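Local atomic coordinates of VIN1 (PDB entry 6BFI), a protein that probably binds actin filaments and may play a role in cell-cell adhesion, as a member of the vinculin/alpha-catenin family. Residues S676-R679 and E680-W684; T806-D809 and V810-S814. All coordinates share one frame; numbering follows the deposited sequence.

Contact 1 (S676-R679 and E680-W684); sequences SVFR and EADQW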
ATOM      1  N   SER A 676      -3.139  20.794  10.327  1.00 54.55           N
ATOM      2  CA  SER A 676      -2.912  20.281   8.980  1.00 55.44           C
ATOM      3  C   SER A 676      -4.204  19.756   8.374  1.00 51.48           C
ATOM      4  O   SER A 676      -4.464  19.958   7.182  1.00 48.96           O
ATOM      5  CB  SER A 676      -1.845  19.187   9.000  1.00 59.07           C
ATOM      6  OG  SER A 676      -2.315  18.029   9.668  1.00 63.90           O
ATOM      7  N   VAL A 677      -5.033  19.085   9.176  1.00 53.56           N
ATOM      8  CA  VAL A 677      -6.313  18.603   8.658  1.00 49.79           C
ATOM      9  C   VAL A 677      -7.232  19.775   8.328  1.00 55.13           C
ATOM     10  O   VAL A 677      -7.795  19.856   7.226  1.00 57.20           O
ATOM     11  CB  VAL A 677      -6.968  17.636   9.658  1.00 47.01           C
ATOM     12  CG1 VAL A 677      -8.420  17.419   9.302  1.00 44.43           C
ATOM     13  CG2 VAL A 677      -6.226  16.321   9.668  1.00 43.59           C
ATOM     14  N   PHE A 678      -7.400  20.696   9.282  1.00 57.18           N
ATOM     15  CA  PHE A 678      -8.251  21.861   9.062  1.00 60.85           C
ATOM     16  C   PHE A 678      -7.804  22.648   7.839  1.00 62.14           C
ATOM     17  O   PHE A 678      -8.635  23.154   7.078  1.00 63.51           O
ATOM     18  CB  PHE A 678      -8.248  22.753  10.305  1.00 61.59           C
ATOM     19  CG  PHE A 678      -9.091  23.989  10.170  1.00 61.74           C
ATOM     20  CD1 PHE A 678     -10.443  23.956  10.471  1.00 61.53           C
ATOM     21  CD2 PHE A 678      -8.534  25.185   9.748  1.00 61.34           C
ATOM     22  CE1 PHE A 678     -11.223  25.093  10.347  1.00 61.63           C
ATOM     23  CE2 PHE A 678      -9.308  26.321   9.623  1.00 63.13           C
ATOM     24  CZ  PHE A 678     -10.655  26.274   9.924  1.00 63.75           C
ATOM     25  N   ARG A 679      -6.492  22.757   7.630  1.00 63.16           N
ATOM     26  CA  ARG A 679      -5.990  23.489   6.475  1.00 65.86           C
ATOM     27  C   ARG A 679      -6.202  22.711   5.186  1.00 63.15           C
ATOM     28  O   ARG A 679      -6.437  23.314   4.134  1.00 64.99           O
ATOM     29  CB  ARG A 679      -4.512  23.812   6.669  1.00 70.76           C
ATOM     30  CG  ARG A 679      -4.005  24.932   5.792  1.00 82.04           C
ATOM     31  CD  ARG A 679      -2.756  25.558   6.384  1.00 91.12           C
ATOM     32  NE  ARG A 679      -2.985  26.092   7.727  1.00 96.55           N
ATOM     33  CZ  ARG A 679      -2.577  25.502   8.848  1.00 95.40           C
ATOM     34  NH1 ARG A 679      -1.913  24.355   8.791  1.00 95.13           N
ATOM     35  NH2 ARG A 679      -2.831  26.058  10.026  1.00 95.26           N
ATOM     36  N   GLU A 680      -6.125  21.379   5.243  1.00 56.97           N
ATOM     37  CA  GLU A 680      -6.422  20.581   4.058  1.00 58.18           C
ATOM     38  C   GLU A 680      -7.876  20.749   3.636  1.00 60.85           C
ATOM     39  O   GLU A 680      -8.174  20.899   2.445  1.00 60.93           O
ATOM     40  CB  GLU A 680      -6.105  19.107   4.318  1.00 57.06           C
ATOM     41  CG  GLU A 680      -6.394  18.185   3.140  1.00 56.47           C
ATOM     42  CD  GLU A 680      -5.456  18.418   1.971  1.00 61.91           C
ATOM     43  OE1 GLU A 680      -4.323  18.892   2.200  1.00 63.42           O
ATOM     44  OE2 GLU A 680      -5.854  18.127   0.822  1.00 67.27           O
ATOM     45  N   ALA A 681      -8.797  20.737   4.599  1.00 60.42           N
ATOM     46  CA  ALA A 681     -10.212  20.875   4.276  1.00 61.80           C
ATOM     47  C   ALA A 681     -10.643  22.320   4.053  1.00 65.87           C
ATOM     48  O   ALA A 681     -11.718  22.545   3.487  1.00 65.98           O
ATOM     49  CB  ALA A 681     -11.065  20.252   5.384  1.00 60.69           C
ATOM     50  N   ASP A 682      -9.833  23.299   4.463  1.00 66.61           N
ATOM     51  CA  ASP A 682     -10.262  24.693   4.422  1.00 68.77           C
ATOM     52  C   ASP A 682     -10.241  25.267   3.013  1.00 72.65           C
ATOM     53  O   ASP A 682     -10.988  26.209   2.724  1.00 75.44           O
ATOM     54  CB  ASP A 682      -9.385  25.543   5.345  1.00 67.60           C
ATOM     55  CG  ASP A 682      -9.940  26.941   5.558  1.00 71.74           C
ATOM     56  OD1 ASP A 682     -11.181  27.091   5.601  1.00 69.14           O
ATOM     57  OD2 ASP A 682      -9.138  27.891   5.680  1.00 77.79           O
ATOM     58  N   GLN A 683      -9.404  24.722   2.127  1.00 71.00           N
ATOM     59  CA  GLN A 683      -9.334  25.221   0.759  1.00 71.33           C
ATOM     60  C   GLN A 683     -10.576  24.885  -0.057  1.00 77.35           C
ATOM     61  O   GLN A 683     -10.712  25.387  -1.180  1.00 78.33           O
ATOM     62  CB  GLN A 683      -8.084  24.676   0.065  1.00 63.61           C
ATOM     63  CG  GLN A 683      -7.895  23.176   0.191  1.00 59.58           C
ATOM     64  CD  GLN A 683      -6.602  22.696  -0.441  1.00 64.12           C
ATOM     65  OE1 GLN A 683      -6.125  23.271  -1.419  1.00 68.03           O
ATOM     66  NE2 GLN A 683      -6.023  21.640   0.121  1.00 66.39           N
ATOM     67  N   TRP A 684     -11.480  24.065   0.475  1.00 76.40           N
ATOM     68  CA  TRP A 684     -12.736  23.733  -0.179  1.00 78.77           C
ATOM     69  C   TRP A 684     -13.890  24.444   0.518  1.00 85.61           C
ATOM     70  O   TRP A 684     -13.915  24.549   1.749  1.00 86.14           O
ATOM     71  CB  TRP A 684     -12.986  22.224  -0.161  1.00 69.50           C
ATOM     72  CG  TRP A 684     -11.846  21.416  -0.678  1.00 67.41           C
ATOM     73  CD1 TRP A 684     -10.839  20.861   0.054  1.00 62.56           C
ATOM     74  CD2 TRP A 684     -11.594  21.063  -2.043  1.00 71.60           C
ATOM     75  NE1 TRP A 684      -9.973  20.186  -0.770  1.00 63.76           N
ATOM     76  CE2 TRP A 684     -10.415  20.295  -2.063  1.00 68.31           C
ATOM     77  CE3 TRP A 684     -12.252  21.322  -3.248  1.00 77.83           C
ATOM     78  CZ2 TRP A 684      -9.878  19.783  -3.241  1.00 65.76           C
ATOM     79  CZ3 TRP A 684     -11.717  20.813  -4.419  1.00 76.84           C
ATOM     80  CH2 TRP A 684     -10.541  20.053  -4.407  1.00 70.98           C
TER
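Phe-678 and Asp-682 stand one turn apart on the last part of alpha-helix 669-682, their side chains side by side and pointing the same way. CE2 of the ring passes 4.2 Å from the carboxylate carbon CG of Asp-682, with the two flat groups turned only 25° from each other. Both have CG anti to the backbone N, chi1 180° in Phe-678 and -169° in Asp-682, keeping ring and acid alongside. This is the packed side of the turn: the apolar ring suits its place against helices 649-659 and 690-710, while Asp-682 OD1 makes salt bridges to Arg-659 and Lys-696, so the acid ties the same two neighbours by charge. Small and apolar, Ala-681 brings its methyl 3.8 Å from Val-677 O and can lie close to Val-695. Buried Glu-680, bent at chi2, packs on Ile-811 of helix 786-817. The backbone ladder of the same turn is sound, with Ala-681 N bonded to Val-677 O at 2.9 Å and Glu-680 N to Ser-676 O at 2.9 Å, but Asp-682 N makes only weak bonds, to Phe-678 O and, three residues back, to Arg-679 O. The loose side belongs to Arg-679, an exposed long polar chain that bends at chi3 and leaves NE 6.7 Å from Asp-682 OD2. Gln-683 folds back, its NE2 reaching a lone pair of Glu-680 O at 3.3 Å, in the carbonyl plane.

Contact 2 (T806-D809 and V810-S814); sequences TVKD and VIRAS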
ATOM      1  N   THR A 806      -4.764  10.026   8.695  1.00 49.32           N
ATOM      2  CA  THR A 806      -5.744   9.196   8.004  1.00 50.83           C
ATOM      3  C   THR A 806      -6.900  10.030   7.463  1.00 55.07           C
ATOM      4  O   THR A 806      -7.319   9.846   6.315  1.00 56.45           O
ATOM      5  CB  THR A 806      -6.255   8.107   8.947  1.00 48.45           C
ATOM      6  OG1 THR A 806      -5.154   7.300   9.378  1.00 49.80           O
ATOM      7  CG2 THR A 806      -7.274   7.227   8.244  1.00 46.89           C
ATOM      8  N   VAL A 807      -7.422  10.962   8.267  1.00 53.40           N
ATOM      9  CA  VAL A 807      -8.551  11.780   7.826  1.00 53.34           C
ATOM     10  C   VAL A 807      -8.155  12.649   6.637  1.00 54.46           C
ATOM     11  O   VAL A 807      -8.924  12.807   5.681  1.00 56.68           O
ATOM     12  CB  VAL A 807      -9.087  12.629   8.993  1.00 51.77           C
ATOM     13  CG1 VAL A 807     -10.129  13.625   8.498  1.00 47.95           C
ATOM     14  CG2 VAL A 807      -9.679  11.735  10.073  1.00 49.40           C
ATOM     15  N   LYS A 808      -6.954  13.228   6.678  1.00 52.04           N
ATOM     16  CA  LYS A 808      -6.482  14.052   5.567  1.00 55.87           C
ATOM     17  C   LYS A 808      -6.380  13.236   4.279  1.00 59.56           C
ATOM     18  O   LYS A 808      -6.922  13.623   3.226  1.00 62.21           O
ATOM     19  CB  LYS A 808      -5.135  14.668   5.948  1.00 55.34           C
ATOM     20  CG  LYS A 808      -4.342  15.280   4.819  1.00 58.20           C
ATOM     21  CD  LYS A 808      -3.061  15.885   5.370  1.00 60.50           C
ATOM     22  CE  LYS A 808      -2.149  16.376   4.266  1.00 69.52           C
ATOM     23  NZ  LYS A 808      -0.928  17.026   4.816  1.00 74.95           N
ATOM     24  N   ASP A 809      -5.704  12.085   4.349  1.00 60.32           N
ATOM     25  CA  ASP A 809      -5.631  11.213   3.183  1.00 63.34           C
ATOM     26  C   ASP A 809      -7.015  10.758   2.734  1.00 60.38           C
ATOM     27  O   ASP A 809      -7.213  10.452   1.553  1.00 68.19           O
ATOM     28  CB  ASP A 809      -4.737  10.010   3.480  1.00 69.97           C
ATOM     29  CG  ASP A 809      -3.277  10.395   3.634  1.00 76.12           C
ATOM     30  OD1 ASP A 809      -2.819  11.298   2.902  1.00 78.83           O
ATOM     31  OD2 ASP A 809      -2.588   9.798   4.489  1.00 78.09           O
ATOM     32  N   VAL A 810      -7.985  10.717   3.651  1.00 54.23           N
ATOM     33  CA  VAL A 810      -9.355  10.391   3.269  1.00 55.26           C
ATOM     34  C   VAL A 810      -9.993  11.553   2.516  1.00 58.22           C
ATOM     35  O   VAL A 810     -10.810  11.339   1.612  1.00 60.19           O
ATOM     36  CB  VAL A 810     -10.176   9.988   4.511  1.00 52.84           C
ATOM     37  CG1 VAL A 810     -11.671  10.066   4.230  1.00 49.62           C
ATOM     38  CG2 VAL A 810      -9.810   8.580   4.948  1.00 56.71           C
ATOM     39  N   ILE A 811      -9.640  12.794   2.863  1.00 57.24           N
ATOM     40  CA  ILE A 811     -10.088  13.937   2.068  1.00 58.92           C
ATOM     41  C   ILE A 811      -9.611  13.784   0.632  1.00 56.06           C
ATOM     42  O   ILE A 811     -10.407  13.790  -0.317  1.00 56.51           O
ATOM     43  CB  ILE A 811      -9.585  15.259   2.670  1.00 58.44           C
ATOM     44  CG1 ILE A 811     -10.027  15.419   4.120  1.00 57.72           C
ATOM     45  CG2 ILE A 811     -10.072  16.440   1.839  1.00 59.16           C
ATOM     46  CD1 ILE A 811      -9.399  16.623   4.773  1.00 56.81           C
ATOM     47  N   ARG A 812      -8.294  13.629   0.454  1.00 52.72           N
ATOM     48  CA  ARG A 812      -7.761  13.556  -0.904  1.00 56.03           C
ATOM     49  C   ARG A 812      -8.304  12.343  -1.657  1.00 59.32           C
ATOM     50  O   ARG A 812      -8.685  12.449  -2.831  1.00 61.28           O
ATOM     51  CB  ARG A 812      -6.234  13.537  -0.868  1.00 56.49           C
ATOM     52  CG  ARG A 812      -5.630  14.797  -0.272  1.00 57.37           C
ATOM     53  CD  ARG A 812      -4.114  14.762  -0.308  1.00 58.51           C
ATOM     54  NE  ARG A 812      -3.535  15.923   0.358  1.00 61.52           N
ATOM     55  CZ  ARG A 812      -2.230  16.145   0.472  1.00 66.78           C
ATOM     56  NH1 ARG A 812      -1.361  15.284  -0.039  1.00 67.44           N
ATOM     57  NH2 ARG A 812      -1.794  17.232   1.095  1.00 71.02           N
ATOM     58  N   ALA A 813      -8.359  11.183  -0.997  1.00 57.30           N
ATOM     59  CA  ALA A 813      -8.852   9.979  -1.658  1.00 59.10           C
ATOM     60  C   ALA A 813     -10.331  10.087  -2.001  1.00 61.66           C
ATOM     61  O   ALA A 813     -10.784   9.487  -2.983  1.00 64.61           O
ATOM     62  CB  ALA A 813      -8.598   8.753  -0.782  1.00 58.75           C
ATOM     63  N   SER A 814     -11.099  10.836  -1.207  1.00 62.25           N
ATOM     64  CA  SER A 814     -12.509  11.040  -1.521  1.00 64.77           C
ATOM     65  C   SER A 814     -12.671  11.962  -2.721  1.00 68.07           C
ATOM     66  O   SER A 814     -13.505  11.710  -3.602  1.00 66.60           O
ATOM     67  CB  SER A 814     -13.241  11.605  -0.305  1.00 66.26           C
ATOM     68  OG  SER A 814     -13.104  10.752   0.818  1.00 65.69           O
TER
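Val-807 O accepts the backbone N-H of Ile-811 at 2.9 Å, one rung of alpha-helix 786-817, and the donor stands 20° out of the carbonyl plane. CG1 of Ile-811 leans in to 3.2 Å from that same oxygen, since it sits beside its own backbone N (chi1 -57°). Val-807 and Ile-811, branched residues one turn apart, both touch Val-695 of helix 690-710. On another flank, Val-810 faces Leu-759 of helix 750-760, and Ala-813 is small enough to fit near Asn-755. The polar flank is built from Lys-808 and Arg-812, which run side by side in the same direction. The extended lysine chain lays its CE over one face of the guanidinium, 3.8 Å from Arg-812 CZ. Arg-812 NH2 makes a salt bridge to Glu-680 OE1 of helix 669-682, while Lys-808 packs against the same acid through its CE. Lys-808 NZ lies 3.8 Å from Arg-812 NH2, a like-charged approach that the carboxylate probably eases. A leucine in place of Arg-812 would probably leave Glu-680 without this charged mate and Lys-808 CE without the flat surface it lies on. The two side chains come closest at Lys-808 CE and Arg-812 NH2, 3.3 Å apart.

Overall arrangement
Going from the N terminus, contact 1 comes first, within helix 669-682 and the residues that follow; the chain then runs through helices 690-710, 718-745, 750-760 and 763-778 before contact 2 appears on helix 786-817. Each is local and closes no long loop, and the two lie in series, neither nested nor crossed. In space their centres are about 11 Å apart, and their side chains tie helix 669-682 to helix 786-817, in what is probably the vinculin-type tail helical bundle. Beside the salt bridge already described, Ile-811 CD1 packs 4.0 Å from Ala-681 CB. Val-695 of helix 690-710 touches residues of both contacts.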